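Hypothetical protein PH0495 (Pyrococcus horikoshii, PDB 1X3L) catalyses the ATP-dependent phosphorylation of D-glycerate to 2-phosphoglycerate, with magnesium as the preferred cofactor and several other phosphate donors accepted. Local coordinates at residues A[55-61]-A[78-84]. Residue numbers count along the deposited sequence, not the author numbering.
Sequences ALGKAAC and AVTKYGY
Segments 55-61 and 78-84 hold the C-terminal ends of two neighbouring parallel strands, and the start of the helix between them, in a right-handed beta-alpha-beta crossover (51-56, 60-70, 75-81). Ala-55 pairs with Ala-78 and Leu-56 with Val-79 (CA-CA 4.4 and 4.8 Å), joined by the hydrogen bonds Val-79 N to Ala-55 O (2.8 Å) and Gly-57 N to Val-79 O (3.1 Å). Gly-57, at phi/psi 133/176, where a CB would collide with Leu-56 O, opens a type I turn to Ala-60, closed by Ala-60 N to Gly-57 O at 3.2 Å; Ala-59 is the N-cap. On the face under helix 60-70, Ala-78 CB meets the CB atoms of Ala-55 (4.1 Å) and Ala-60 (4.2 Å), and Cys-61 (chi1 m) brings SG to 4.3 Å from it. Leu-56 (chi1 p) and Val-79 (t) occupy the other face. The turn presents Lys-58, which probably binds substrate; it extends as mttt, CE 3.6 Å from CD of Lys-81 (mtpp). A type II turn, Lys-81 to Tyr-84, returns Tyr-84 (chi1 m), its ring edge meeting Lys-58 O, 3.4 Å from CD2. Thr-80 (chi1 t) places OG1 3.2 Å from Gly-57 O; a water bridges Thr-80 OG1 (3.1 Å), Lys-58 O (3.1 Å) and Cys-61 N (3.0 Å).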
ATOM      1  N   ALA A  55       8.115 -14.075  -5.030  1.00 32.28           N
ATOM      2  CA  ALA A  55       7.129 -13.003  -5.004  1.00 32.72           C
ATOM      3  C   ALA A  55       5.837 -13.429  -4.320  1.00 32.59           C
ATOM      4  O   ALA A  55       5.361 -14.548  -4.506  1.00 32.43           O
ATOM      5  CB  ALA A  55       6.841 -12.543  -6.421  1.00 33.89           C
ATOM      6  N   LEU A  56       5.276 -12.520  -3.530  1.00 31.27           N
ATOM      7  CA  LEU A  56       4.040 -12.775  -2.805  1.00 31.55           C
ATOM      8  C   LEU A  56       3.206 -11.503  -2.691  1.00 33.77           C
ATOM      9  O   LEU A  56       3.701 -10.448  -2.278  1.00 32.33           O
ATOM     10  CB  LEU A  56       4.345 -13.309  -1.402  1.00 32.20           C
ATOM     11  CG  LEU A  56       5.397 -12.512  -0.625  1.00 32.71           C
ATOM     12  CD1 LEU A  56       4.901 -12.220   0.788  1.00 29.60           C
ATOM     13  CD2 LEU A  56       6.704 -13.294  -0.602  1.00 32.90           C
ATOM     14  N   GLY A  57       1.931 -11.615  -3.049  1.00 33.41           N
ATOM     15  CA  GLY A  57       1.044 -10.474  -2.987  1.00 33.35           C
ATOM     16  C   GLY A  57       0.254 -10.362  -4.269  1.00 34.37           C
ATOM     17  O   GLY A  57       0.473 -11.120  -5.210  1.00 33.61           O
ATOM     18  N   LYS A  58      -0.663  -9.404  -4.308  1.00 35.91           N
ATOM     19  CA  LYS A  58      -1.504  -9.193  -5.475  1.00 37.37           C
ATOM     20  C   LYS A  58      -0.737  -8.770  -6.727  1.00 37.60           C
ATOM     21  O   LYS A  58      -1.215  -8.973  -7.840  1.00 38.13           O
ATOM     22  CB  LYS A  58      -2.583  -8.160  -5.145  1.00 39.17           C
ATOM     23  CG  LYS A  58      -3.548  -8.618  -4.061  1.00 40.72           C
ATOM     24  CD  LYS A  58      -4.518  -7.512  -3.681  1.00 42.88           C
ATOM     25  CE  LYS A  58      -5.443  -7.950  -2.557  1.00 44.30           C
ATOM     26  NZ  LYS A  58      -6.311  -6.831  -2.092  1.00 44.93           N
ATOM     27  N   ALA A  59       0.452  -8.195  -6.553  1.00 36.43           N
ATOM     28  CA  ALA A  59       1.255  -7.758  -7.696  1.00 34.94           C
ATOM     29  C   ALA A  59       2.490  -8.638  -7.903  1.00 34.24           C
ATOM     30  O   ALA A  59       3.432  -8.249  -8.596  1.00 33.93           O
ATOM     31  CB  ALA A  59       1.682  -6.307  -7.505  1.00 33.91           C
ATOM     32  N   ALA A  60       2.477  -9.824  -7.306  1.00 32.80           N
ATOM     33  CA  ALA A  60       3.593 -10.754  -7.414  1.00 32.72           C
ATOM     34  C   ALA A  60       4.069 -10.970  -8.853  1.00 33.53           C
ATOM     35  O   ALA A  60       5.263 -10.861  -9.146  1.00 33.14           O
ATOM     36  CB  ALA A  60       3.212 -12.092  -6.783  1.00 31.09           C
ATOM     37  N   CYS A  61       3.137 -11.277  -9.753  1.00 34.95           N
ATOM     38  CA  CYS A  61       3.486 -11.515 -11.150  1.00 35.32           C
ATOM     39  C   CYS A  61       4.007 -10.274 -11.858  1.00 34.19           C
ATOM     40  O   CYS A  61       4.975 -10.350 -12.615  1.00 33.36           O
ATOM     41  CB  CYS A  61       2.286 -12.073 -11.917  1.00 37.96           C
ATOM     42  SG  CYS A  61       1.843 -13.753 -11.425  1.00 43.37           S
ATOM     43  N   ALA A  78       5.944 -17.170  -7.769  1.00 36.21           N
ATOM     44  CA  ALA A  78       5.126 -15.985  -7.576  1.00 37.78           C
ATOM     45  C   ALA A  78       3.770 -16.453  -7.068  1.00 37.70           C
ATOM     46  O   ALA A  78       3.066 -17.197  -7.753  1.00 38.45           O
ATOM     47  CB  ALA A  78       4.973 -15.233  -8.895  1.00 36.90           C
ATOM     48  N   VAL A  79       3.417 -16.032  -5.858  1.00 37.79           N
ATOM     49  CA  VAL A  79       2.147 -16.421  -5.248  1.00 36.84           C
ATOM     50  C   VAL A  79       1.200 -15.227  -5.245  1.00 38.29           C
ATOM     51  O   VAL A  79       1.488 -14.198  -4.629  1.00 37.61           O
ATOM     52  CB  VAL A  79       2.362 -16.908  -3.801  1.00 37.04           C
ATOM     53  CG1 VAL A  79       1.093 -17.570  -3.280  1.00 36.45           C
ATOM     54  CG2 VAL A  79       3.537 -17.875  -3.751  1.00 35.28           C
ATOM     55  N   THR A  80       0.071 -15.366  -5.938  1.00 38.85           N
ATOM     56  CA  THR A  80      -0.897 -14.281  -6.034  1.00 40.31           C
ATOM     57  C   THR A  80      -2.337 -14.784  -5.929  1.00 41.84           C
ATOM     58  O   THR A  80      -2.579 -15.985  -5.827  1.00 41.40           O
ATOM     59  CB  THR A  80      -0.710 -13.509  -7.364  1.00 40.92           C
ATOM     60  OG1 THR A  80      -1.508 -12.320  -7.348  1.00 41.72           O
ATOM     61  CG2 THR A  80      -1.119 -14.375  -8.555  1.00 41.15           C
ATOM     62  N   LYS A  81      -3.288 -13.855  -5.949  1.00 43.20           N
ATOM     63  CA  LYS A  81      -4.706 -14.191  -5.848  1.00 44.63           C
ATOM     64  C   LYS A  81      -5.245 -14.925  -7.072  1.00 45.88           C
ATOM     65  O   LYS A  81      -4.664 -14.864  -8.158  1.00 45.08           O
ATOM     66  CB  LYS A  81      -5.533 -12.922  -5.633  1.00 44.41           C
ATOM     67  CG  LYS A  81      -5.385 -12.296  -4.262  1.00 45.86           C
ATOM     68  CD  LYS A  81      -6.233 -11.028  -4.142  1.00 49.89           C
ATOM     69  CE  LYS A  81      -7.714 -11.305  -4.386  1.00 48.77           C
ATOM     70  NZ  LYS A  81      -8.297 -12.247  -3.390  1.00 50.02           N
ATOM     71  N   TYR A  82      -6.360 -15.623  -6.883  1.00 46.40           N
ATOM     72  CA  TYR A  82      -6.997 -16.355  -7.969  1.00 48.26           C
ATOM     73  C   TYR A  82      -7.447 -15.355  -9.027  1.00 48.80           C
ATOM     74  O   TYR A  82      -8.115 -14.369  -8.714  1.00 49.91           O
ATOM     75  CB  TYR A  82      -8.203 -17.142  -7.442  1.00 46.42           C
ATOM     76  CG  TYR A  82      -7.826 -18.277  -6.513  1.00 46.48           C
ATOM     77  CD1 TYR A  82      -7.080 -19.363  -6.977  1.00 46.50           C
ATOM     78  CD2 TYR A  82      -8.190 -18.253  -5.168  1.00 45.63           C
ATOM     79  CE1 TYR A  82      -6.704 -20.395  -6.121  1.00 48.16           C
ATOM     80  CE2 TYR A  82      -7.819 -19.282  -4.303  1.00 45.55           C
ATOM     81  CZ  TYR A  82      -7.076 -20.348  -4.784  1.00 46.75           C
ATOM     82  OH  TYR A  82      -6.695 -21.361  -3.931  1.00 47.73           O
ATOM     83  N   GLY A  83      -7.066 -15.609 -10.276  1.00 49.98           N
ATOM     84  CA  GLY A  83      -7.435 -14.714 -11.358  1.00 52.38           C
ATOM     85  C   GLY A  83      -6.311 -13.768 -11.748  1.00 54.87           C
ATOM     86  O   GLY A  83      -6.263 -13.287 -12.881  1.00 55.36           O
ATOM     87  N   TYR A  84      -5.400 -13.501 -10.813  1.00 55.31           N
ATOM     88  CA  TYR A  84      -4.278 -12.600 -11.066  1.00 56.40           C
ATOM     89  C   TYR A  84      -3.192 -13.265 -11.909  1.00 56.84           C
ATOM     90  O   TYR A  84      -2.212 -12.630 -12.284  1.00 55.80           O
ATOM     91  CB  TYR A  84      -3.761 -12.031  -9.742  1.00 56.48           C
ATOM     92  CG  TYR A  84      -4.747 -11.117  -9.045  1.00 56.87           C
ATOM     93  CD1 TYR A  84      -6.056 -11.529  -8.793  1.00 57.04           C
ATOM     94  CD2 TYR A  84      -4.372  -9.838  -8.637  1.00 56.80           C
ATOM     95  CE1 TYR A  84      -6.968 -10.688  -8.154  1.00 56.89           C
ATOM     96  CE2 TYR A  84      -5.274  -8.990  -7.998  1.00 56.64           C
ATOM     97  CZ  TYR A  84      -6.570  -9.420  -7.760  1.00 57.33           C
ATOM     98  OH  TYR A  84      -7.465  -8.581  -7.133  1.00 57.21           O
TER
HETATM   99  O   HOH W   1       0.154 -11.090  -9.681  1.00 39.82           O